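Local coordinates for protein putative non-ribosomal peptide synthetase (Actinomadura parvosata subsp. kistnae, PDB 6M7L) that supplies a condensation-type domain to what is probably a non-ribosomal peptide synthetase, a modular enzyme that assembles peptides without the ribosome, at residues Phe372-Asp381 with Leu408-His417; Val276-Leu287 with Leu446-Val457. One frame throughout, in Å; residues are numbered along the deposited sequence.

Interaction 1: residues Phe372-Asp381 with Leu408-His417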
loop_
_atom_site.group_PDB
_atom_site.type_symbol
_atom_site.label_atom_id
_atom_site.label_comp_id
_atom_site.label_asym_id
_atom_site.label_seq_id
_atom_site.Cartn_x
_atom_site.Cartn_y
_atom_site.Cartn_z
ATOM N N PHE A 372 -18.735 -22.216 14.466
ATOM C CA PHE A 372 -17.657 -22.885 13.755
ATOM C C PHE A 372 -16.378 -22.809 14.572
ATOM O O PHE A 372 -16.169 -21.877 15.353
ATOM C CB PHE A 372 -17.429 -22.291 12.350
ATOM C CG PHE A 372 -17.148 -20.816 12.343
ATOM C CD1 PHE A 372 -15.856 -20.339 12.497
ATOM C CD2 PHE A 372 -18.174 -19.905 12.164
ATOM C CE1 PHE A 372 -15.598 -18.982 12.489
ATOM C CE2 PHE A 372 -17.919 -18.547 12.150
ATOM C CZ PHE A 372 -16.632 -18.085 12.314
ATOM N N GLN A 373 -15.528 -23.816 14.387
ATOM C CA GLN A 373 -14.219 -23.865 15.014
ATOM C C GLN A 373 -13.090 -23.880 14.000
ATOM O O GLN A 373 -11.921 -23.786 14.395
ATOM C CB GLN A 373 -14.098 -25.099 15.924
ATOM C CG GLN A 373 -15.116 -25.147 17.051
ATOM C CD GLN A 373 -16.513 -25.489 16.572
ATOM O OE1 GLN A 373 -16.700 -26.421 15.791
ATOM N NE2 GLN A 373 -17.500 -24.722 17.025
ATOM N N VAL A 374 -13.406 -24.005 12.715
ATOM C CA VAL A 374 -12.437 -23.959 11.631
ATOM C C VAL A 374 -12.808 -22.794 10.728
ATOM O O VAL A 374 -13.987 -22.591 10.417
ATOM C CB VAL A 374 -12.412 -25.287 10.845
ATOM C CG1 VAL A 374 -11.440 -25.207 9.677
ATOM C CG2 VAL A 374 -12.051 -26.437 11.772
ATOM N N ALA A 375 -11.808 -22.016 10.327
ATOM C CA ALA A 375 -12.023 -20.885 9.440
ATOM C C ALA A 375 -11.053 -20.964 8.271
ATOM O O ALA A 375 -9.967 -21.541 8.378
ATOM C CB ALA A 375 -11.864 -19.548 10.174
ATOM N N LEU A 376 -11.459 -20.378 7.148
ATOM C CA LEU A 376 -10.695 -20.444 5.910
ATOM C C LEU A 376 -10.554 -19.052 5.318
ATOM O O LEU A 376 -11.550 -18.336 5.159
ATOM C CB LEU A 376 -11.366 -21.383 4.903
ATOM C CG LEU A 376 -10.855 -21.338 3.462
ATOM C CD1 LEU A 376 -9.378 -21.704 3.391
ATOM C CD2 LEU A 376 -11.684 -22.256 2.576
ATOM N N GLN A 377 -9.320 -18.672 4.995
ATOM C CA GLN A 377 -9.036 -17.458 4.243
ATOM C C GLN A 377 -8.313 -17.840 2.960
ATOM O O GLN A 377 -7.292 -18.535 3.002
ATOM C CB GLN A 377 -8.182 -16.472 5.047
ATOM C CG GLN A 377 -8.652 -16.222 6.466
ATOM C CD GLN A 377 -10.111 -15.810 6.558
ATOM O OE1 GLN A 377 -10.837 -16.267 7.441
ATOM N NE2 GLN A 377 -10.542 -14.933 5.657
ATOM N N LEU A 378 -8.848 -17.396 1.827
ATOM C CA LEU A 378 -8.218 -17.594 0.526
ATOM C C LEU A 378 -8.047 -16.222 -0.110
ATOM O O LEU A 378 -9.031 -15.585 -0.499
ATOM C CB LEU A 378 -9.050 -18.524 -0.357
ATOM C CG LEU A 378 -8.383 -19.003 -1.648
ATOM C CD1 LEU A 378 -8.689 -20.470 -1.893
ATOM C CD2 LEU A 378 -8.826 -18.160 -2.833
ATOM N N ASP A 379 -6.803 -15.770 -0.210
ATOM C CA ASP A 379 -6.489 -14.429 -0.677
ATOM C C ASP A 379 -5.751 -14.483 -2.006
ATOM O O ASP A 379 -4.894 -15.348 -2.220
ATOM C CB ASP A 379 -5.639 -13.681 0.350
ATOM C CG ASP A 379 -6.305 -13.596 1.705
ATOM O OD1 ASP A 379 -7.541 -13.426 1.748
ATOM O OD2 ASP A 379 -5.592 -13.704 2.725
ATOM N N GLU A 380 -6.090 -13.558 -2.896
ATOM C CA GLU A 380 -5.272 -13.317 -4.070
ATOM C C GLU A 380 -4.025 -12.545 -3.656
ATOM O O GLU A 380 -4.036 -11.788 -2.682
ATOM C CB GLU A 380 -6.052 -12.529 -5.125
ATOM C CG GLU A 380 -7.561 -12.764 -5.120
ATOM C CD GLU A 380 -7.959 -14.124 -5.664
ATOM O OE1 GLU A 380 -8.380 -14.991 -4.866
ATOM O OE2 GLU A 380 -7.854 -14.326 -6.894
ATOM N N ASP A 381 -2.938 -12.754 -4.394
ATOM C CA ASP A 381 -1.696 -12.066 -4.071
ATOM C C ASP A 381 -1.869 -10.563 -4.255
ATOM O O ASP A 381 -2.509 -10.106 -5.204
ATOM C CB ASP A 381 -0.554 -12.587 -4.944
ATOM C CG ASP A 381 0.773 -12.615 -4.210
ATOM O OD1 ASP A 381 0.850 -12.054 -3.095
ATOM O OD2 ASP A 381 1.737 -13.206 -4.742
ATOM N N LEU A 408 -10.393 -20.142 17.493
ATOM C CA LEU A 408 -10.603 -21.250 16.581
ATOM C C LEU A 408 -9.617 -22.376 16.870
ATOM O O LEU A 408 -8.557 -22.173 17.470
ATOM C CB LEU A 408 -10.452 -20.780 15.136
ATOM C CG LEU A 408 -11.367 -19.627 14.724
ATOM C CD1 LEU A 408 -10.774 -18.876 13.545
ATOM C CD2 LEU A 408 -12.753 -20.151 14.385
ATOM N N ASP A 409 -9.990 -23.584 16.448
ATOM C CA ASP A 409 -9.056 -24.701 16.509
ATOM C C ASP A 409 -8.123 -24.693 15.309
ATOM O O ASP A 409 -6.934 -25.009 15.435
ATOM C CB ASP A 409 -9.812 -26.027 16.572
ATOM C CG ASP A 409 -10.902 -26.023 17.615
ATOM O OD1 ASP A 409 -10.812 -25.212 18.559
ATOM O OD2 ASP A 409 -11.846 -26.830 17.496
ATOM N N LEU A 410 -8.649 -24.333 14.142
ATOM C CA LEU A 410 -7.895 -24.339 12.901
ATOM C C LEU A 410 -8.275 -23.119 12.078
ATOM O O LEU A 410 -9.456 -22.782 11.959
ATOM C CB LEU A 410 -8.155 -25.621 12.104
ATOM C CG LEU A 410 -7.736 -26.915 12.800
ATOM C CD1 LEU A 410 -8.391 -28.117 12.143
ATOM C CD2 LEU A 410 -6.220 -27.048 12.795
ATOM N N TRP A 411 -7.267 -22.458 11.517
ATOM C CA TRP A 411 -7.472 -21.305 10.646
ATOM C C TRP A 411 -6.583 -21.502 9.423
ATOM O O TRP A 411 -5.370 -21.283 9.485
ATOM C CB TRP A 411 -7.157 -19.998 11.365
ATOM C CG TRP A 411 -7.815 -18.813 10.731
ATOM C CD1 TRP A 411 -8.588 -18.813 9.607
ATOM C CD2 TRP A 411 -7.766 -17.455 11.184
ATOM N NE1 TRP A 411 -9.027 -17.541 9.333
ATOM C CE2 TRP A 411 -8.532 -16.687 10.283
ATOM C CE3 TRP A 411 -7.148 -16.813 12.261
ATOM C CZ2 TRP A 411 -8.699 -15.312 10.427
ATOM C CZ3 TRP A 411 -7.313 -15.448 12.402
ATOM C CH2 TRP A 411 -8.084 -14.712 11.489
ATOM N N LEU A 412 -7.185 -21.924 8.316
ATOM C CA LEU A 412 -6.454 -22.179 7.082
ATOM C C LEU A 412 -6.409 -20.894 6.261
ATOM O O LEU A 412 -7.437 -20.438 5.750
ATOM C CB LEU A 412 -7.105 -23.317 6.302
ATOM C CG LEU A 412 -6.455 -23.658 4.962
ATOM C CD1 LEU A 412 -4.984 -24.009 5.142
ATOM C CD2 LEU A 412 -7.207 -24.796 4.299
ATOM N N LYS A 413 -5.220 -20.313 6.139
ATOM C CA LYS A 413 -4.998 -19.088 5.381
ATOM C C LYS A 413 -4.133 -19.418 4.173
ATOM O O LYS A 413 -2.982 -19.836 4.331
ATOM C CB LYS A 413 -4.321 -18.028 6.250
ATOM C CG LYS A 413 -5.068 -17.694 7.529
ATOM C CD LYS A 413 -4.133 -17.054 8.548
ATOM C CE LYS A 413 -4.908 -16.323 9.629
ATOM N NZ LYS A 413 -4.038 -15.885 10.754
ATOM N N LEU A 414 -4.679 -19.229 2.973
ATOM C CA LEU A 414 -4.001 -19.629 1.749
ATOM C C LEU A 414 -3.914 -18.465 0.773
ATOM O O LEU A 414 -4.829 -17.640 0.684
ATOM C CB LEU A 414 -4.717 -20.810 1.086
ATOM C CG LEU A 414 -4.668 -22.114 1.882
ATOM C CD1 LEU A 414 -5.597 -23.152 1.281
ATOM C CD2 LEU A 414 -3.244 -22.633 1.935
ATOM N N LEU A 415 -2.800 -18.406 0.048
ATOM C CA LEU A 415 -2.597 -17.438 -1.021
ATOM C C LEU A 415 -2.874 -18.104 -2.362
ATOM O O LEU A 415 -2.295 -19.150 -2.675
ATOM C CB LEU A 415 -1.174 -16.878 -0.995
ATOM C CG LEU A 415 -0.897 -15.730 -0.025
ATOM C CD1 LEU A 415 0.597 -15.467 0.065
ATOM C CD2 LEU A 415 -1.635 -14.476 -0.465
ATOM N N ASP A 416 -3.759 -17.491 -3.149
ATOM C CA ASP A 416 -4.153 -18.022 -4.453
ATOM C C ASP A 416 -3.269 -17.378 -5.521
ATOM O O ASP A 416 -3.628 -16.390 -6.165
ATOM C CB ASP A 416 -5.634 -17.764 -4.701
ATOM C CG ASP A 416 -6.147 -18.431 -5.958
ATOM O OD1 ASP A 416 -5.409 -19.246 -6.550
ATOM O OD2 ASP A 416 -7.295 -18.138 -6.357
ATOM N N HIS A 417 -2.082 -17.956 -5.699
ATOM C CA HIS A 417 -1.129 -17.432 -6.669
ATOM C C HIS A 417 -1.615 -17.668 -8.093
ATOM O O HIS A 417 -2.133 -18.740 -8.423
ATOM C CB HIS A 417 0.242 -18.081 -6.476
ATOM C CG HIS A 417 0.971 -17.609 -5.257
ATOM N ND1 HIS A 417 0.959 -16.295 -4.844
ATOM C CD2 HIS A 417 1.736 -18.277 -4.363
ATOM C CE1 HIS A 417 1.685 -16.173 -3.747
ATOM N NE2 HIS A 417 2.167 -17.361 -3.434
#
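The strands carrying A375 and W411 run side by side in parallel, neighbours in a mixed beta-sheet of this condensation-type domain. Backbone bonds follow the parallel pattern: each linking residue of 374-380 uses its N-H and its C=O on two residues of 410-417. A375 N donates to L410 O at 3.0 Å and A375 O accepts from L412 N at 2.8 Å; Q377 and D379 repeat this with L412, L414 and D416.

The polar side-chain bond joins W411 and Q377. W411 NE1 donates to Q377 OE1 at 2.9 Å, approaching on a lone pair in the amide plane, while the amide stands almost perpendicular to the indole (89°). Q377 reaches the spot because its chain bends at chi2 (-53°); R298 N donates to the same oxygen. If a phenylalanine replaced W411, Q377 OE1 would probably lose its indole donor, and the amide would be less firmly held.

Apolar packing divides between the two faces. V374, L376, L410 and L412 share the face toward helix 272-288; L376 CD1 lies 3.9 Å from L412 CG, branched chains suiting a sheet buried under helices. On the other face the small A375 lets the indole lie close, its CB 3.4 Å from W411 CD1 and above the ring plane near that rim, on the side that L408 CD1 also covers; K413 CE lies over the centre of the opposite face.

Interaction 2: residues Val276-Leu287 with Leu446-Val457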
loop_
_atom_site.group_PDB
_atom_site.type_symbol
_atom_site.label_atom_id
_atom_site.label_comp_id
_atom_site.label_asym_id
_atom_site.label_seq_id
_atom_site.Cartn_x
_atom_site.Cartn_y
_atom_site.Cartn_z
ATOM N N VAL A 276 -11.500 -25.002 -2.149
ATOM C CA VAL A 276 -10.854 -25.376 -0.894
ATOM C C VAL A 276 -11.892 -25.567 0.206
ATOM O O VAL A 276 -11.745 -26.435 1.074
ATOM C CB VAL A 276 -9.797 -24.326 -0.506
ATOM C CG1 VAL A 276 -9.122 -24.703 0.807
ATOM C CG2 VAL A 276 -8.768 -24.176 -1.614
ATOM N N HIS A 277 -12.955 -24.757 0.188
ATOM C CA HIS A 277 -14.052 -24.934 1.136
ATOM C C HIS A 277 -14.636 -26.338 1.036
ATOM O O HIS A 277 -14.833 -27.015 2.051
ATOM C CB HIS A 277 -15.124 -23.872 0.877
ATOM C CG HIS A 277 -16.294 -23.926 1.811
ATOM N ND1 HIS A 277 -16.431 -24.883 2.794
ATOM C CD2 HIS A 277 -17.387 -23.132 1.907
ATOM C CE1 HIS A 277 -17.559 -24.678 3.451
ATOM N NE2 HIS A 277 -18.157 -23.620 2.933
ATOM N N ALA A 278 -14.910 -26.794 -0.189
ATOM C CA ALA A 278 -15.471 -28.128 -0.376
ATOM C C ALA A 278 -14.495 -29.202 0.087
ATOM O O ALA A 278 -14.880 -30.148 0.784
ATOM C CB ALA A 278 -15.854 -28.336 -1.841
ATOM N N ALA A 279 -13.221 -29.070 -0.291
ATOM C CA ALA A 279 -12.218 -30.047 0.122
ATOM C C ALA A 279 -12.108 -30.113 1.640
ATOM O O ALA A 279 -12.147 -31.197 2.231
ATOM C CB ALA A 279 -10.867 -29.704 -0.503
ATOM N N LEU A 280 -11.979 -28.952 2.289
ATOM C CA LEU A 280 -11.879 -28.917 3.744
ATOM C C LEU A 280 -13.128 -29.496 4.396
ATOM O O LEU A 280 -13.042 -30.197 5.412
ATOM C CB LEU A 280 -11.639 -27.480 4.211
ATOM C CG LEU A 280 -11.271 -27.230 5.676
ATOM C CD1 LEU A 280 -9.977 -27.939 6.039
ATOM C CD2 LEU A 280 -11.155 -25.737 5.934
ATOM N N ALA A 281 -14.301 -29.223 3.816
ATOM C CA ALA A 281 -15.543 -29.762 4.358
ATOM C C ALA A 281 -15.575 -31.284 4.280
ATOM O O ALA A 281 -16.171 -31.936 5.144
ATOM C CB ALA A 281 -16.737 -29.164 3.615
ATOM N N MET A 282 -14.949 -31.865 3.255
ATOM C CA MET A 282 -14.857 -33.318 3.180
ATOM C C MET A 282 -13.909 -33.860 4.241
ATOM O O MET A 282 -14.219 -34.852 4.911
ATOM C CB MET A 282 -14.396 -33.748 1.786
ATOM C CG MET A 282 -15.298 -33.271 0.663
ATOM S SD MET A 282 -14.746 -33.784 -0.975
ATOM C CE MET A 282 -15.061 -35.543 -0.906
ATOM N N LEU A 283 -12.753 -33.214 4.410
ATOM C CA LEU A 283 -11.767 -33.683 5.379
ATOM C C LEU A 283 -12.332 -33.659 6.792
ATOM O O LEU A 283 -12.235 -34.647 7.529
ATOM C CB LEU A 283 -10.504 -32.828 5.289
ATOM C CG LEU A 283 -9.363 -33.221 6.225
ATOM C CD1 LEU A 283 -8.808 -34.585 5.849
ATOM C CD2 LEU A 283 -8.275 -32.168 6.194
ATOM N N LEU A 284 -12.922 -32.531 7.192
ATOM C CA LEU A 284 -13.506 -32.441 8.526
ATOM C C LEU A 284 -14.669 -33.406 8.692
ATOM O O LEU A 284 -14.877 -33.945 9.785
ATOM C CB LEU A 284 -13.962 -31.011 8.806
ATOM C CG LEU A 284 -12.869 -29.943 8.802
ATOM C CD1 LEU A 284 -13.436 -28.607 9.254
ATOM C CD2 LEU A 284 -11.704 -30.365 9.683
ATOM N N SER A 285 -15.435 -33.637 7.624
ATOM C CA SER A 285 -16.558 -34.564 7.702
ATOM C C SER A 285 -16.089 -35.970 8.046
ATOM O O SER A 285 -16.705 -36.654 8.870
ATOM C CB SER A 285 -17.327 -34.569 6.382
ATOM O OG SER A 285 -18.453 -35.427 6.445
ATOM N N ARG A 286 -14.995 -36.416 7.428
ATOM C CA ARG A 286 -14.502 -37.766 7.674
ATOM C C ARG A 286 -13.725 -37.853 8.983
ATOM O O ARG A 286 -13.803 -38.866 9.686
ATOM C CB ARG A 286 -13.635 -38.222 6.500
ATOM C CG ARG A 286 -14.412 -38.412 5.208
ATOM C CD ARG A 286 -15.060 -39.783 5.161
ATOM N NE ARG A 286 -14.055 -40.838 5.072
ATOM C CZ ARG A 286 -13.555 -41.293 3.928
ATOM N NH1 ARG A 286 -12.639 -42.252 3.935
ATOM N NH2 ARG A 286 -13.970 -40.787 2.775
ATOM N N LEU A 287 -12.974 -36.803 9.324
ATOM C CA LEU A 287 -12.229 -36.799 10.579
ATOM C C LEU A 287 -13.170 -36.846 11.775
ATOM O O LEU A 287 -12.960 -37.619 12.716
ATOM C CB LEU A 287 -11.331 -35.564 10.654
ATOM C CG LEU A 287 -10.096 -35.548 9.755
ATOM C CD1 LEU A 287 -9.363 -34.225 9.892
ATOM C CD2 LEU A 287 -9.180 -36.714 10.092
ATOM N N LEU A 446 -2.369 -33.070 9.721
ATOM C CA LEU A 446 -3.597 -32.510 9.171
ATOM C C LEU A 446 -3.331 -31.792 7.853
ATOM O O LEU A 446 -4.055 -31.992 6.868
ATOM C CB LEU A 446 -4.233 -31.560 10.184
ATOM C CG LEU A 446 -5.667 -31.905 10.571
ATOM C CD1 LEU A 446 -6.194 -30.911 11.587
ATOM C CD2 LEU A 446 -6.546 -31.935 9.337
ATOM N N ALA A 447 -2.296 -30.949 7.816
ATOM C CA ALA A 447 -1.950 -30.245 6.587
ATOM C C ALA A 447 -1.659 -31.227 5.459
ATOM O O ALA A 447 -2.168 -31.077 4.342
ATOM C CB ALA A 447 -0.750 -29.329 6.829
ATOM N N GLN A 448 -0.845 -32.246 5.737
ATOM C CA GLN A 448 -0.551 -33.257 4.727
ATOM C C GLN A 448 -1.812 -34.009 4.318
ATOM O O GLN A 448 -1.983 -34.357 3.142
ATOM C CB GLN A 448 0.516 -34.219 5.253
ATOM C CG GLN A 448 0.780 -35.425 4.371
ATOM C CD GLN A 448 -0.023 -36.639 4.793
ATOM O OE1 GLN A 448 -0.155 -36.927 5.983
ATOM N NE2 GLN A 448 -0.569 -37.356 3.817
ATOM N N ARG A 449 -2.715 -34.255 5.270
ATOM C CA ARG A 449 -3.955 -34.958 4.957
ATOM C C ARG A 449 -4.842 -34.130 4.036
ATOM O O ARG A 449 -5.521 -34.679 3.159
ATOM C CB ARG A 449 -4.699 -35.309 6.245
ATOM C CG ARG A 449 -5.558 -36.559 6.155
ATOM C CD ARG A 449 -5.036 -37.655 7.078
ATOM N NE ARG A 449 -5.311 -37.374 8.485
ATOM C CZ ARG A 449 -4.841 -38.097 9.498
ATOM N NH1 ARG A 449 -5.145 -37.770 10.747
ATOM N NH2 ARG A 449 -4.062 -39.144 9.262
ATOM N N LEU A 450 -4.851 -32.807 4.217
ATOM C CA LEU A 450 -5.661 -31.949 3.358
ATOM C C LEU A 450 -5.040 -31.792 1.976
ATOM O O LEU A 450 -5.757 -31.782 0.969
ATOM C CB LEU A 450 -5.851 -30.578 4.007
ATOM C CG LEU A 450 -6.696 -29.597 3.193
ATOM C CD1 LEU A 450 -8.157 -30.020 3.166
ATOM C CD2 LEU A 450 -6.550 -28.196 3.739
ATOM N N VAL A 451 -3.713 -31.659 1.910
ATOM C CA VAL A 451 -3.031 -31.585 0.621
ATOM C C VAL A 451 -3.318 -32.832 -0.203
ATOM O O VAL A 451 -3.553 -32.755 -1.415
ATOM C CB VAL A 451 -1.519 -31.377 0.829
ATOM C CG1 VAL A 451 -0.770 -31.534 -0.485
ATOM C CG2 VAL A 451 -1.255 -30.010 1.434
ATOM N N ALA A 452 -3.310 -34.001 0.444
ATOM C CA ALA A 452 -3.676 -35.232 -0.245
ATOM C C ALA A 452 -5.107 -35.161 -0.762
ATOM O O ALA A 452 -5.380 -35.493 -1.921
ATOM C CB ALA A 452 -3.498 -36.430 0.690
ATOM N N LEU A 453 -6.033 -34.714 0.088
ATOM C CA LEU A 453 -7.427 -34.609 -0.326
ATOM C C LEU A 453 -7.592 -33.614 -1.468
ATOM O O LEU A 453 -8.348 -33.863 -2.415
ATOM C CB LEU A 453 -8.294 -34.213 0.868
ATOM C CG LEU A 453 -9.796 -34.167 0.592
ATOM C CD1 LEU A 453 -10.221 -35.440 -0.095
ATOM C CD2 LEU A 453 -10.568 -33.979 1.878
ATOM N N LEU A 454 -6.891 -32.479 -1.396
ATOM C CA LEU A 454 -6.937 -31.498 -2.477
ATOM C C LEU A 454 -6.467 -32.109 -3.790
ATOM O O LEU A 454 -7.096 -31.922 -4.838
ATOM C CB LEU A 454 -6.079 -30.284 -2.120
ATOM C CG LEU A 454 -6.573 -29.338 -1.029
ATOM C CD1 LEU A 454 -5.417 -28.512 -0.505
ATOM C CD2 LEU A 454 -7.665 -28.437 -1.570
ATOM N N GLU A 455 -5.352 -32.841 -3.752
ATOM C CA GLU A 455 -4.839 -33.469 -4.963
ATOM C C GLU A 455 -5.786 -34.540 -5.486
ATOM O O GLU A 455 -5.897 -34.727 -6.703
ATOM C CB GLU A 455 -3.456 -34.063 -4.696
ATOM C CG GLU A 455 -2.386 -33.027 -4.395
ATOM C CD GLU A 455 -1.048 -33.650 -4.046
ATOM O OE1 GLU A 455 -1.033 -34.803 -3.566
ATOM O OE2 GLU A 455 -0.010 -32.985 -4.256
ATOM N N GLN A 456 -6.482 -35.243 -4.591
ATOM C CA GLN A 456 -7.366 -36.317 -5.027
ATOM C C GLN A 456 -8.604 -35.768 -5.725
ATOM O O GLN A 456 -8.911 -36.156 -6.858
ATOM C CB GLN A 456 -7.761 -37.190 -3.837
ATOM C CG GLN A 456 -8.686 -38.338 -4.204
ATOM C CD GLN A 456 -8.833 -39.343 -3.084
ATOM O OE1 GLN A 456 -8.361 -39.117 -1.970
ATOM N NE2 GLN A 456 -9.485 -40.464 -3.373
ATOM N N VAL A 457 -9.332 -34.863 -5.064
ATOM C CA VAL A 457 -10.569 -34.352 -5.647
ATOM C C VAL A 457 -10.284 -33.519 -6.889
ATOM O O VAL A 457 -11.142 -33.397 -7.772
ATOM C CB VAL A 457 -11.373 -33.553 -4.604
ATOM C CG1 VAL A 457 -11.746 -34.441 -3.423
ATOM C CG2 VAL A 457 -10.593 -32.330 -4.144
#
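L283 of helix 276-287 is a knob in the knobs-into-holes sense, seated among L446, R449, L450 and L453 of helix 446-457. The helices cross at 122° with their axes 9.5 Å apart, so contact is concentrated where they pass. The partners are nearly all aliphatic and no hydrogen bond passes between the helices, as suits an interface buried in the condensation-type domain.

L283 fits because CG is anti to the backbone N (chi1 -179°) and its two methyls fork into different parts of the hole. CD2 turns to the side of the hole formed by L446 and L450, 3.6 Å from L446 CD2 and also against L450 CB, whereas CD1 meets the aliphatic part of R449, 3.8 Å from its CG. The two side chains cross at about a right angle, and since CD1 meets the methylenes, the arginine presents its hydrocarbon part to the knob. L453 comes from the other helix with CD2 3.6 Å from L283 CB, and the same methyl rests on M282 CB.

Next to the knob, A279 points toward the partner helix. Its lone methyl permits close passage of the backbones, with A279 CB 3.6 Å from L454 CD2. L280 and L450 meet at a slant, CD1 to CD1, on the side facing the sheet, where L450 also packs on L412. At the other side M282 and V457 run antiparallel alongside one another, M282 SD 3.9 Å from V457 CG1; the long flexible thioether fills this margin, and helix 331-346 lies against both residues.

The far end is closed by L287, which reaches L446 from a turn beyond the knob: L287 CD1 lies 3.7 Å from L446 CD2.

Interactions 1 and 2 form adjoining layers: the helices of 276-287 and 446-457 pack on the face of the sheet that carries V374, L376, L410 and L412. Their centres are about 13 Å apart, and the layers touch directly, with L412 CD2 3.5 Å from L450 CD2 and V374 CG2 against L284 CD1. Both strands of interaction 1 fall in the sequence between the two helices of interaction 2. The chemistry differs with place. Interaction 1 is partly buried, stitched by backbone bonds, and reaches the surface at D379, E380 and D381 of 372-381; interaction 2 is a buried contact without hydrogen bonds across it, held by interlocking aliphatic chains.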